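Local coordinates for possible TctC subunit of the Tripartite Tricarboxylate Transport(TTT) Family (PDB 6HKE), which binds malate in the periplasm and probably delivers it to the membrane components of a tripartite tricarboxylate transporter for C4-dicarboxylate uptake, at residues Ser172-Ala177 / Asp187-Gln192; Pro176-Leu181 / Gly203-Tyr208; Leu114-Lys119 / Val194-Ala199; Val22-Gly27 / Leu81-Ala86. The protein carries 2 engineered substitutions. One frame throughout, in Å; residues are numbered along the deposited sequence.

Contact 1: residues Ser172-Ala177 / Asp187-Gln192; sequences SGTGPA and DYMCDQ. With LMR ((2S)-2-hydroxybutanedioic acid), chain E; MLT (D-malate), chain D.
Thr174 and Asp191 approach from opposite directions, the hydroxyl of the first helical residue meeting the carboxylate of the strand 188-192, with OG1 2.9 Å from Asp191 OD1. With chi1 at 59°, Thr174 OG1 sits between its backbone N and carbonyl carbon, a position that turns it to Asp191 and the ligand together. Asp191 OD1 takes a weak bond from the backbone N of Gln192, while OD2 is held by Asn195 ND2, so both carboxylate oxygens have partners.

Further along, Met189 lies over the helix. Its SD rests 3.8 Å from Ala177 CB, and the bend at chi3 (102°) carries CE back to 4.1 Å from Thr174 CB.

(S)-malate and D-malate, which overlap and so represent alternative occupants of one site, lie beside Thr174 and Gln192. Thr174 N, just after the N-cap Gly173, donates to O4A of (S)-malate at 2.9 Å, and the same N reaches O5 of D-malate. Gln192 NE2 comes from the strand end, 2.7 Å from O2 of (S)-malate; its bond to the D form is weak. One malate carboxylate thus lies at a helix N-terminus, whose backbone N-H and dipole probably favour an anion, while Asp191, itself hydrogen-bonded to Asn195, may help to orient the Thr174 hydroxyl.

Contact 2: residues Pro176-Leu181 / Gly203-Tyr208; sequences PALQAL and GKVKAY
Leu181 and Val205 bring the helix 174-182 and the strand 205-210 nearest, their CA atoms 7.0 Å apart, just after Gly203 has ended the preceding helix in a Schellman motif. The side chain of Val205 points at the helix, and that of Leu181 crosses it at about a right angle. The closest touch is between methyls, Leu181 CD2 lying 3.7 Å from Val205 CG1; Leu181 CG follows at 4.0 Å from the same carbon. On Leu181, CG stands opposite the backbone N (chi1 -165°), which brings the end of the side chain closer to the strand than its base is. One turn earlier, Leu178 CD1 adds a looser touch, 4.4 Å from Val205 CG1, so that this one methyl of the valine serves both leucines.

Beside the apolar group, a water lies within hydrogen-bonding distance of two carbonyls, 2.8 Å from Leu181 O and 3.0 Å from Lys204 O.

Val205 also leans on Ala199 and Leu200 of the helix 193-201, and both leucines on Leu116. The direct side-chain touches between the two segments are all aliphatic, so dispersion and the burial of methyls probably account for them, with a water near the backbone carbonyls of Leu181 and Lys204.

Contact 3: residues Leu114-Lys119 / Val194-Ala199; sequences LLLARK and VNAVPA
Flat groups play no part where Leu114 and Leu116 meet Ala196: the amide of Asn195 is turned to Asp191, the guanidinium group of Arg118 forms a salt bridge with Asp187, and the junction is made of methyls alone. Ala196 CB points from the helix 193-201 at the strand and touches both leucines. Leu116 comes closer, its CD1 3.7 Å from Ala196 CB and its CD2 4.0 Å from the same carbon, so that the isopropyl fork offers both branches to the alanine. Leu114 uses a single branch, CD1, at 4.0 Å from Ala196 CB.

The two leucines stand two residues apart on the strand and hence on one face of it. Each has CG opposite its carbonyl carbon, chi1 being -76° in Leu114 and -50° in Leu116, and both chains extend toward the helix. With only a methyl on the helical side, the CA atoms of Leu114 and Ala196 can come within 7.6 Å.

Leu115, on the other face of the strand, packs on Tyr188, Cys190 and Val209. Leu116 is shared with Leu178 and Leu181 of the helix 174-182, and Leu114 reaches Ile210 and Val222. The strand 102-118 itself runs antiparallel to both 188-192 and 205-210, which lie before and after the helix 193-201 in the chain.

Contact 4: residues Val22-Gly27 / Leu81-Ala86; sequences VPFAKG and LGTHGA. With MLT (D-malate), chain D; LMR ((2S)-2-hydroxybutanedioic acid), chain E.
A small, buried van der Waals contact joins Pro23 and Phe24, in the loop between the strand 18-22 and the helix 29-45, to Thr83 in the helix 82-90, beside the malate pocket. Thr83 CG2 does all the touching. It stands 4.0 Å from Phe24 CE2, meeting the ring obliquely, and 4.2 Å from Pro23 CG; the Pro23 and Thr83 side chains cross at about a right angle.

Phe24 is sandwiched. Over one face lies malate, with C2 of the D form 3.5 Å above the ring plane near its centre and C3 of (S)-malate nearer the rim. On the opposite face Pro23 CB sits toward the rim, so a residue's own chain neighbour backs the ring that the ligand lies on. His80, a malate-binding residue, has its ring close to that of Phe24.

At Thr83, chi1 of 60° swings CG2 opposite the carbonyl carbon, where it faces the loop. OG1 lies in the plane of the His84 ring at its edge, 2.7 Å from ND1, where either could donate; it is also hydrogen-bonded to His80 N. The threonine therefore divides its chemistry: its methyl meets Pro23 and the Phe24 ring on which the ligand lies, while its hydroxyl pairs with His84 and links the helix to the backbone of the malate-binding His80.

How the contacts relate
All four contacts are buried, but they differ in chemistry. Contacts 1 and 4 both touch malate, and approach it with different means: contact 1 with backbone and side-chain hydrogen bonds, contact 4 with the face of an aromatic ring. They meet directly where 172-177 runs beside 22-27, probably across the cleft between the two lobes expected of a periplasmic binding protein. Contacts 2 and 3 lie farther from the ligand and are aliphatic. Contacts 1 and 2 share the helix 174-182, which packs, like the helix 193-201 of contact 3, against strands of one sheet; the segments of contacts 2 and 3 interleave along the chain. The polar cross-segment contact lies at the ligand end.

Contact 1: residues Ser172-Ala177 / Asp187-Gln192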
loop_
_atom_site.group_PDB
_atom_site.type_symbol
_atom_site.label_atom_id
_atom_site.label_comp_id
_atom_site.label_asym_id
_atom_site.label_seq_id
_atom_site.Cartn_x
_atom_site.Cartn_y
_atom_site.Cartn_z
ATOM N N SER A 172 -1.363 12.633 4.847
ATOM C CA SER A 172 -2.385 11.755 5.474
ATOM C C SER A 172 -2.639 10.516 4.601
ATOM O O SER A 172 -3.350 9.604 5.081
ATOM C CB SER A 172 -3.678 12.521 5.708
ATOM O OG SER A 172 -4.138 13.147 4.513
ATOM N N GLY A 173 -2.152 10.525 3.356
ATOM C CA GLY A 173 -2.221 9.404 2.397
ATOM C C GLY A 173 -1.585 9.791 1.077
ATOM O O GLY A 173 -1.177 10.966 0.933
ATOM N N THR A 174 -1.505 8.877 0.109
ATOM C CA THR A 174 -0.978 9.215 -1.246
ATOM C C THR A 174 -2.110 9.776 -2.105
ATOM O O THR A 174 -1.807 10.294 -3.202
ATOM C CB THR A 174 -0.257 8.052 -1.923
ATOM O OG1 THR A 174 -1.226 7.006 -2.021
ATOM C CG2 THR A 174 0.994 7.656 -1.168
ATOM N N GLY A 175 -3.350 9.752 -1.622
ATOM C CA GLY A 175 -4.423 10.543 -2.257
ATOM C C GLY A 175 -4.097 12.034 -2.188
ATOM O O GLY A 175 -3.864 12.685 -3.197
ATOM N N PRO A 176 -4.039 12.629 -0.979
ATOM C CA PRO A 176 -3.546 14.001 -0.831
ATOM C C PRO A 176 -2.138 14.224 -1.408
ATOM O O PRO A 176 -1.936 15.241 -2.042
ATOM C CB PRO A 176 -3.603 14.212 0.687
ATOM C CG PRO A 176 -4.755 13.339 1.100
ATOM C CD PRO A 176 -4.554 12.081 0.278
ATOM N N ALA A 177 -1.191 13.314 -1.181
ATOM C CA ALA A 177 0.197 13.464 -1.691
ATOM C C ALA A 177 0.179 13.545 -3.228
ATOM O O ALA A 177 0.953 14.326 -3.801
ATOM C CB ALA A 177 1.080 12.345 -1.205
ATOM N N ASP A 187 7.969 17.150 -5.500
ATOM C CA ASP A 187 8.834 16.848 -6.668
ATOM C C ASP A 187 8.640 15.396 -7.096
ATOM O O ASP A 187 8.318 15.163 -8.272
ATOM C CB ASP A 187 10.274 17.225 -6.348
ATOM C CG ASP A 187 10.372 18.735 -6.197
ATOM O OD1 ASP A 187 10.147 19.425 -7.206
ATOM O OD2 ASP A 187 10.552 19.204 -5.060
ATOM N N TYR A 188 8.792 14.446 -6.182
ATOM C CA TYR A 188 8.505 13.037 -6.522
ATOM C C TYR A 188 7.943 12.276 -5.328
ATOM O O TYR A 188 7.798 12.796 -4.212
ATOM C CB TYR A 188 9.728 12.376 -7.152
ATOM C CG TYR A 188 10.924 12.148 -6.270
ATOM C CD1 TYR A 188 11.872 13.138 -6.108
ATOM C CD2 TYR A 188 11.172 10.903 -5.709
ATOM C CE1 TYR A 188 13.024 12.912 -5.378
ATOM C CE2 TYR A 188 12.314 10.668 -4.963
ATOM C CZ TYR A 188 13.246 11.676 -4.802
ATOM O OH TYR A 188 14.376 11.473 -4.060
ATOM N N MET A 189 7.601 11.032 -5.626
ATOM C CA MET A 189 6.734 10.170 -4.811
ATOM C C MET A 189 6.883 8.760 -5.374
ATOM O O MET A 189 6.954 8.622 -6.624
ATOM C CB MET A 189 5.303 10.677 -4.984
ATOM C CG MET A 189 4.352 10.327 -3.888
ATOM S SD MET A 189 2.798 11.113 -4.364
ATOM C CE MET A 189 1.890 9.719 -5.016
ATOM N N CYS A 190 6.978 7.763 -4.502
ATOM C CA CYS A 190 6.768 6.351 -4.890
ATOM C C CYS A 190 5.344 6.027 -4.491
ATOM O O CYS A 190 5.024 6.304 -3.333
ATOM C CB CYS A 190 7.795 5.445 -4.239
ATOM S SG CYS A 190 9.465 5.882 -4.779
ATOM N N ASP A 191 4.508 5.595 -5.442
ATOM C CA ASP A 191 3.079 5.330 -5.147
ATOM C C ASP A 191 2.654 3.968 -5.719
ATOM O O ASP A 191 3.226 3.499 -6.690
ATOM C CB ASP A 191 2.229 6.505 -5.621
ATOM C CG ASP A 191 0.857 6.630 -4.961
ATOM O OD1 ASP A 191 0.587 5.885 -3.998
ATOM O OD2 ASP A 191 0.055 7.479 -5.430
ATOM N N GLN A 192 1.664 3.370 -5.077
ATOM C CA GLN A 192 0.922 2.187 -5.558
ATOM C C GLN A 192 0.227 2.527 -6.888
ATOM O O GLN A 192 -0.342 3.629 -7.041
ATOM C CB GLN A 192 -0.027 1.749 -4.439
ATOM C CG GLN A 192 0.715 1.083 -3.288
ATOM C CD GLN A 192 -0.065 1.099 -2.005
ATOM O OE1 GLN A 192 -0.758 0.133 -1.688
ATOM N NE2 GLN A 192 0.010 2.217 -1.290
HETATM C C1 LMR E . 0.928 4.375 1.463
HETATM O O1A LMR E . 0.978 3.733 2.524
HETATM O O1B LMR E . 1.934 4.832 0.859
HETATM C C2 LMR E . -0.459 4.606 0.843
HETATM O O2 LMR E . -1.250 3.430 0.712
HETATM C C3 LMR E . -1.297 5.618 1.630
HETATM C C4 LMR E . -2.715 5.532 1.093
HETATM O O4A LMR E . -3.171 6.528 0.501
HETATM O O4B LMR E . -3.344 4.454 1.229
HETATM C C1 MLT D . 0.761 4.231 1.700
HETATM O O1 MLT D . 1.249 3.265 2.326
HETATM O O2 MLT D . 1.504 5.028 1.083
HETATM C C2 MLT D . -0.736 4.438 1.743
HETATM O O3 MLT D . -1.556 3.292 1.433
HETATM C C3 MLT D . -1.190 5.450 0.733
HETATM C C4 MLT D . -2.674 5.541 0.976
HETATM O O4 MLT D . -3.376 4.493 0.973
HETATM O O5 MLT D . -3.116 6.685 1.209
#

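Contact 2: residues Pro176-Leu181 / Gly203-Tyr208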
loop_
_atom_site.group_PDB
_atom_site.type_symbol
_atom_site.label_atom_id
_atom_site.label_comp_id
_atom_site.label_asym_id
_atom_site.label_seq_id
_atom_site.Cartn_x
_atom_site.Cartn_y
_atom_site.Cartn_z
ATOM N N PRO A 176 -4.039 12.629 -0.979
ATOM C CA PRO A 176 -3.546 14.001 -0.831
ATOM C C PRO A 176 -2.138 14.224 -1.408
ATOM O O PRO A 176 -1.936 15.241 -2.042
ATOM C CB PRO A 176 -3.603 14.212 0.687
ATOM C CG PRO A 176 -4.755 13.339 1.100
ATOM C CD PRO A 176 -4.554 12.081 0.278
ATOM N N ALA A 177 -1.191 13.314 -1.181
ATOM C CA ALA A 177 0.197 13.464 -1.691
ATOM C C ALA A 177 0.179 13.545 -3.228
ATOM O O ALA A 177 0.953 14.326 -3.801
ATOM C CB ALA A 177 1.080 12.345 -1.205
ATOM N N LEU A 178 -0.664 12.753 -3.885
ATOM C CA LEU A 178 -0.750 12.750 -5.365
ATOM C C LEU A 178 -1.223 14.120 -5.831
ATOM O O LEU A 178 -0.571 14.657 -6.719
ATOM C CB LEU A 178 -1.701 11.658 -5.859
ATOM C CG LEU A 178 -1.710 11.456 -7.372
ATOM C CD1 LEU A 178 -0.332 11.048 -7.864
ATOM C CD2 LEU A 178 -2.755 10.425 -7.771
ATOM N N GLN A 179 -2.312 14.646 -5.256
ATOM C CA GLN A 179 -2.852 15.993 -5.601
ATOM C C GLN A 179 -1.741 17.041 -5.448
ATOM O O GLN A 179 -1.641 17.903 -6.321
ATOM C CB GLN A 179 -4.102 16.328 -4.786
ATOM C CG GLN A 179 -5.398 15.986 -5.516
ATOM C CD GLN A 179 -6.490 15.514 -4.583
ATOM O OE1 GLN A 179 -6.726 16.095 -3.521
ATOM N NE2 GLN A 179 -7.177 14.450 -4.979
ATOM N N ALA A 180 -0.903 16.936 -4.413
ATOM C CA ALA A 180 0.257 17.827 -4.190
ATOM C C ALA A 180 1.264 17.690 -5.343
ATOM O O ALA A 180 1.902 18.700 -5.698
ATOM C CB ALA A 180 0.895 17.475 -2.873
ATOM N N LEU A 181 1.440 16.473 -5.876
ATOM C CA LEU A 181 2.338 16.187 -7.025
ATOM C C LEU A 181 1.717 16.761 -8.311
ATOM O O LEU A 181 2.451 17.312 -9.112
ATOM C CB LEU A 181 2.595 14.678 -7.124
ATOM C CG LEU A 181 3.770 14.305 -8.030
ATOM C CD1 LEU A 181 5.095 14.628 -7.363
ATOM C CD2 LEU A 181 3.725 12.848 -8.439
ATOM N N GLY A 203 -2.704 12.581 -17.778
ATOM C CA GLY A 203 -1.421 13.260 -18.042
ATOM C C GLY A 203 -0.992 14.226 -16.938
ATOM O O GLY A 203 -0.122 15.075 -17.224
ATOM N N LYS A 204 -1.508 14.089 -15.713
ATOM C CA LYS A 204 -1.292 15.087 -14.620
ATOM C C LYS A 204 0.038 14.835 -13.892
ATOM O O LYS A 204 0.516 15.750 -13.219
ATOM C CB LYS A 204 -2.450 15.084 -13.624
ATOM C CG LYS A 204 -3.719 15.762 -14.105
ATOM C CD LYS A 204 -4.925 15.320 -13.311
ATOM C CE LYS A 204 -6.077 16.301 -13.387
ATOM N NZ LYS A 204 -7.344 15.697 -12.899
ATOM N N VAL A 205 0.632 13.655 -14.027
ATOM C CA VAL A 205 1.974 13.381 -13.447
ATOM C C VAL A 205 2.689 12.461 -14.420
ATOM O O VAL A 205 2.052 12.055 -15.412
ATOM C CB VAL A 205 1.879 12.760 -12.037
ATOM C CG1 VAL A 205 1.212 13.700 -11.041
ATOM C CG2 VAL A 205 1.177 11.418 -12.060
ATOM N N LYS A 206 3.941 12.120 -14.127
ATOM C CA LYS A 206 4.716 11.169 -14.950
ATOM C C LYS A 206 5.369 10.126 -14.039
ATOM O O LYS A 206 5.586 10.430 -12.842
ATOM C CB LYS A 206 5.716 11.919 -15.833
ATOM C CG LYS A 206 6.630 12.903 -15.134
ATOM C CD LYS A 206 7.443 13.686 -16.125
ATOM C CE LYS A 206 8.628 14.383 -15.497
ATOM N NZ LYS A 206 9.523 14.956 -16.530
ATOM N N ALA A 207 5.567 8.923 -14.588
ATOM C CA ALA A 207 6.292 7.789 -13.978
ATOM C C ALA A 207 7.690 7.755 -14.589
ATOM O O ALA A 207 7.780 7.992 -15.775
ATOM C CB ALA A 207 5.559 6.501 -14.256
ATOM N N TYR A 208 8.735 7.513 -13.804
ATOM C CA TYR A 208 10.093 7.237 -14.321
ATOM C C TYR A 208 10.259 5.724 -14.449
ATOM O O TYR A 208 10.565 5.265 -15.550
ATOM C CB TYR A 208 11.143 7.901 -13.436
ATOM C CG TYR A 208 11.252 9.384 -13.674
ATOM C CD1 TYR A 208 12.111 9.875 -14.640
ATOM C CD2 TYR A 208 10.482 10.293 -12.965
ATOM C CE1 TYR A 208 12.230 11.235 -14.871
ATOM C CE2 TYR A 208 10.582 11.656 -13.194
ATOM C CZ TYR A 208 11.457 12.131 -14.156
ATOM O OH TYR A 208 11.580 13.474 -14.394
HETATM O O HOH W 1 2.534 17.449 -11.893
#

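Contact 3: residues Leu114-Lys119 / Val194-Ala199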
loop_
_atom_site.group_PDB
_atom_site.type_symbol
_atom_site.label_atom_id
_atom_site.label_comp_id
_atom_site.label_asym_id
_atom_site.label_seq_id
_atom_site.Cartn_x
_atom_site.Cartn_y
_atom_site.Cartn_z
ATOM N N LEU A 114 5.301 2.670 -8.337
ATOM C CA LEU A 114 5.847 3.527 -9.411
ATOM C C LEU A 114 6.554 4.727 -8.792
ATOM O O LEU A 114 6.011 5.307 -7.841
ATOM C CB LEU A 114 4.680 4.021 -10.262
ATOM C CG LEU A 114 4.105 2.988 -11.217
ATOM C CD1 LEU A 114 2.797 3.464 -11.810
ATOM C CD2 LEU A 114 5.101 2.705 -12.326
ATOM N N LEU A 115 7.682 5.125 -9.378
ATOM C CA LEU A 115 8.330 6.420 -9.077
ATOM C C LEU A 115 7.663 7.477 -9.950
ATOM O O LEU A 115 7.791 7.364 -11.159
ATOM C CB LEU A 115 9.822 6.293 -9.369
ATOM C CG LEU A 115 10.601 7.591 -9.285
ATOM C CD1 LEU A 115 10.419 8.245 -7.920
ATOM C CD2 LEU A 115 12.063 7.338 -9.591
ATOM N N LEU A 116 6.886 8.387 -9.358
ATOM C CA LEU A 116 6.180 9.472 -10.084
ATOM C C LEU A 116 6.897 10.786 -9.814
ATOM O O LEU A 116 7.518 10.914 -8.755
ATOM C CB LEU A 116 4.749 9.627 -9.592
ATOM C CG LEU A 116 3.910 8.369 -9.510
ATOM C CD1 LEU A 116 2.507 8.764 -9.099
ATOM C CD2 LEU A 116 3.909 7.609 -10.831
ATOM N N ALA A 117 6.766 11.746 -10.709
ATOM C CA ALA A 117 7.186 13.128 -10.419
ATOM C C ALA A 117 6.148 14.078 -10.977
ATOM O O ALA A 117 5.321 13.662 -11.832
ATOM C CB ALA A 117 8.553 13.399 -10.990
ATOM N N ARG A 118 6.215 15.317 -10.493
ATOM C CA ARG A 118 5.480 16.461 -11.076
ATOM C C ARG A 118 5.799 16.534 -12.581
ATOM O O ARG A 118 6.958 16.226 -12.952
ATOM C CB ARG A 118 5.830 17.730 -10.297
ATOM C CG ARG A 118 7.313 18.062 -10.219
ATOM C CD ARG A 118 7.426 19.405 -9.516
ATOM N NE ARG A 118 8.759 19.969 -9.592
ATOM C CZ ARG A 118 9.228 20.652 -10.624
ATOM N NH1 ARG A 118 8.472 20.861 -11.691
ATOM N NH2 ARG A 118 10.465 21.113 -10.587
ATOM N N LYS A 119 4.773 16.861 -13.380
ATOM C CA LYS A 119 4.754 16.965 -14.869
ATOM C C LYS A 119 6.067 17.538 -15.427
ATOM O O LYS A 119 6.614 16.964 -16.389
ATOM C CB LYS A 119 3.634 17.919 -15.303
ATOM C CG LYS A 119 2.357 17.294 -15.850
ATOM C CD LYS A 119 1.274 18.349 -16.109
ATOM C CE LYS A 119 0.517 18.161 -17.410
ATOM N NZ LYS A 119 -0.945 18.347 -17.237
ATOM N N VAL A 194 -2.545 1.634 -8.350
ATOM C CA VAL A 194 -4.005 1.977 -8.352
ATOM C C VAL A 194 -4.194 3.468 -8.070
ATOM O O VAL A 194 -5.095 4.041 -8.626
ATOM C CB VAL A 194 -4.867 1.138 -7.388
ATOM C CG1 VAL A 194 -4.884 -0.321 -7.788
ATOM C CG2 VAL A 194 -4.444 1.299 -5.949
ATOM N N ASN A 195 -3.366 4.086 -7.245
ATOM C CA ASN A 195 -3.459 5.552 -7.048
ATOM C C ASN A 195 -2.929 6.289 -8.280
ATOM O O ASN A 195 -3.541 7.303 -8.657
ATOM C CB ASN A 195 -2.674 6.028 -5.834
ATOM C CG ASN A 195 -3.194 7.355 -5.336
ATOM O OD1 ASN A 195 -4.404 7.581 -5.321
ATOM N ND2 ASN A 195 -2.289 8.224 -4.920
ATOM N N ALA A 196 -1.827 5.820 -8.866
ATOM C CA ALA A 196 -1.058 6.566 -9.887
ATOM C C ALA A 196 -1.797 6.556 -11.238
ATOM O O ALA A 196 -1.662 7.537 -11.997
ATOM C CB ALA A 196 0.320 5.974 -10.012
ATOM N N VAL A 197 -2.544 5.492 -11.543
ATOM C CA VAL A 197 -2.987 5.224 -12.940
ATOM C C VAL A 197 -3.884 6.363 -13.404
ATOM O O VAL A 197 -3.610 6.927 -14.450
ATOM C CB VAL A 197 -3.628 3.833 -13.129
ATOM C CG1 VAL A 197 -4.680 3.839 -14.233
ATOM C CG2 VAL A 197 -2.565 2.792 -13.437
ATOM N N PRO A 198 -4.957 6.739 -12.669
ATOM C CA PRO A 198 -5.878 7.772 -13.141
ATOM C C PRO A 198 -5.186 9.119 -13.421
ATOM O O PRO A 198 -5.563 9.769 -14.371
ATOM C CB PRO A 198 -6.918 7.896 -12.010
ATOM C CG PRO A 198 -6.800 6.589 -11.233
ATOM C CD PRO A 198 -5.343 6.203 -11.353
ATOM N N ALA A 199 -4.189 9.503 -12.623
ATOM C CA ALA A 199 -3.412 10.747 -12.818
ATOM C C ALA A 199 -2.573 10.658 -14.105
ATOM O O ALA A 199 -2.540 11.669 -14.856
ATOM C CB ALA A 199 -2.546 11.011 -11.612
#

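Contact 4: residues Val22-Gly27 / Leu81-Ala86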
loop_
_atom_site.group_PDB
_atom_site.type_symbol
_atom_site.label_atom_id
_atom_site.label_comp_id
_atom_site.label_asym_id
_atom_site.label_seq_id
_atom_site.Cartn_x
_atom_site.Cartn_y
_atom_site.Cartn_z
ATOM N N VAL A 22 -9.252 1.793 7.841
ATOM C CA VAL A 22 -8.207 2.136 6.842
ATOM C C VAL A 22 -7.319 3.222 7.450
ATOM O O VAL A 22 -7.835 4.234 7.935
ATOM C CB VAL A 22 -8.851 2.581 5.512
ATOM C CG1 VAL A 22 -7.844 3.237 4.595
ATOM C CG2 VAL A 22 -9.535 1.413 4.793
ATOM N N PRO A 23 -5.976 3.023 7.490
ATOM C CA PRO A 23 -5.060 3.972 8.136
ATOM C C PRO A 23 -4.857 5.308 7.400
ATOM O O PRO A 23 -4.210 6.203 7.952
ATOM C CB PRO A 23 -3.691 3.270 8.147
ATOM C CG PRO A 23 -3.964 1.835 7.770
ATOM C CD PRO A 23 -5.277 1.821 7.014
ATOM N N PHE A 24 -5.361 5.404 6.164
ATOM C CA PHE A 24 -5.023 6.506 5.234
ATOM C C PHE A 24 -6.269 7.236 4.743
ATOM O O PHE A 24 -7.391 6.721 4.809
ATOM C CB PHE A 24 -4.185 5.939 4.095
ATOM C CG PHE A 24 -2.898 5.354 4.603
ATOM C CD1 PHE A 24 -1.881 6.180 5.040
ATOM C CD2 PHE A 24 -2.727 3.982 4.703
ATOM C CE1 PHE A 24 -0.704 5.646 5.544
ATOM C CE2 PHE A 24 -1.547 3.453 5.198
ATOM C CZ PHE A 24 -0.539 4.287 5.620
ATOM N N ALA A 25 -6.033 8.434 4.240
ATOM C CA ALA A 25 -7.067 9.391 3.784
ATOM C C ALA A 25 -7.894 8.757 2.665
ATOM O O ALA A 25 -7.338 7.947 1.858
ATOM C CB ALA A 25 -6.416 10.674 3.342
ATOM N N LYS A 26 -9.183 9.089 2.666
ATOM C CA LYS A 26 -10.173 8.706 1.626
ATOM C C LYS A 26 -9.601 9.055 0.240
ATOM O O LYS A 26 -8.844 10.045 0.117
ATOM C CB LYS A 26 -11.513 9.384 1.941
ATOM C CG LYS A 26 -12.691 8.846 1.147
ATOM C CD LYS A 26 -14.023 9.534 1.426
ATOM C CE LYS A 26 -15.195 8.849 0.734
ATOM N NZ LYS A 26 -16.471 9.590 0.919
ATOM N N GLY A 27 -9.896 8.237 -0.771
ATOM C CA GLY A 27 -9.496 8.493 -2.172
ATOM C C GLY A 27 -8.165 7.855 -2.542
ATOM O O GLY A 27 -7.938 7.666 -3.732
ATOM N N LEU A 81 2.146 -3.583 2.972
ATOM C CA LEU A 81 3.612 -3.768 3.031
ATOM C C LEU A 81 4.235 -2.787 4.032
ATOM O O LEU A 81 5.253 -3.165 4.619
ATOM C CB LEU A 81 4.179 -3.597 1.618
ATOM C CG LEU A 81 5.693 -3.404 1.519
ATOM C CD1 LEU A 81 6.212 -3.954 0.200
ATOM C CD2 LEU A 81 6.046 -1.927 1.637
ATOM N N GLY A 82 3.669 -1.584 4.203
ATOM C CA GLY A 82 4.159 -0.584 5.174
ATOM C C GLY A 82 3.725 -0.897 6.602
ATOM O O GLY A 82 4.577 -1.165 7.455
ATOM N N THR A 83 2.427 -0.872 6.884
ATOM C CA THR A 83 1.911 -0.863 8.273
ATOM C C THR A 83 2.233 -2.198 8.935
ATOM O O THR A 83 2.397 -2.205 10.166
ATOM C CB THR A 83 0.411 -0.596 8.285
ATOM O OG1 THR A 83 -0.199 -1.650 7.540
ATOM C CG2 THR A 83 0.082 0.751 7.690
ATOM N N HIS A 84 2.314 -3.274 8.139
ATOM C CA HIS A 84 2.429 -4.664 8.634
ATOM C C HIS A 84 3.676 -5.334 8.067
ATOM O O HIS A 84 3.668 -6.577 7.965
ATOM C CB HIS A 84 1.155 -5.438 8.306
ATOM C CG HIS A 84 0.034 -5.071 9.208
ATOM N ND1 HIS A 84 -0.598 -3.858 9.125
ATOM C CD2 HIS A 84 -0.529 -5.739 10.240
ATOM C CE1 HIS A 84 -1.519 -3.795 10.071
ATOM N NE2 HIS A 84 -1.500 -4.949 10.774
ATOM N N GLY A 85 4.713 -4.551 7.749
ATOM C CA GLY A 85 5.940 -5.065 7.113
ATOM C C GLY A 85 7.126 -4.175 7.409
ATOM O O GLY A 85 7.753 -4.361 8.466
ATOM N N ALA A 86 7.398 -3.235 6.504
ATOM C CA ALA A 86 8.517 -2.270 6.556
ATOM C C ALA A 86 8.504 -1.502 7.884
ATOM O O ALA A 86 9.592 -1.152 8.328
ATOM C CB ALA A 86 8.469 -1.337 5.372
HETATM C C1 MLT D . 0.761 4.231 1.700
HETATM O O1 MLT D . 1.249 3.265 2.326
HETATM O O2 MLT D . 1.504 5.028 1.083
HETATM C C2 MLT D . -0.736 4.438 1.743
HETATM O O3 MLT D . -1.556 3.292 1.433
HETATM C C3 MLT D . -1.190 5.450 0.733
HETATM C C4 MLT D . -2.674 5.541 0.976
HETATM O O4 MLT D . -3.376 4.493 0.973
HETATM O O5 MLT D . -3.116 6.685 1.209
HETATM C C1 LMR E . 0.928 4.375 1.463
HETATM O O1A LMR E . 0.978 3.733 2.524
HETATM O O1B LMR E . 1.934 4.832 0.859
HETATM C C2 LMR E . -0.459 4.606 0.843
HETATM O O2 LMR E . -1.250 3.430 0.712
HETATM C C3 LMR E . -1.297 5.618 1.630
HETATM C C4 LMR E . -2.715 5.532 1.093
HETATM O O4A LMR E . -3.171 6.528 0.501
HETATM O O4B LMR E . -3.344 4.454 1.229
#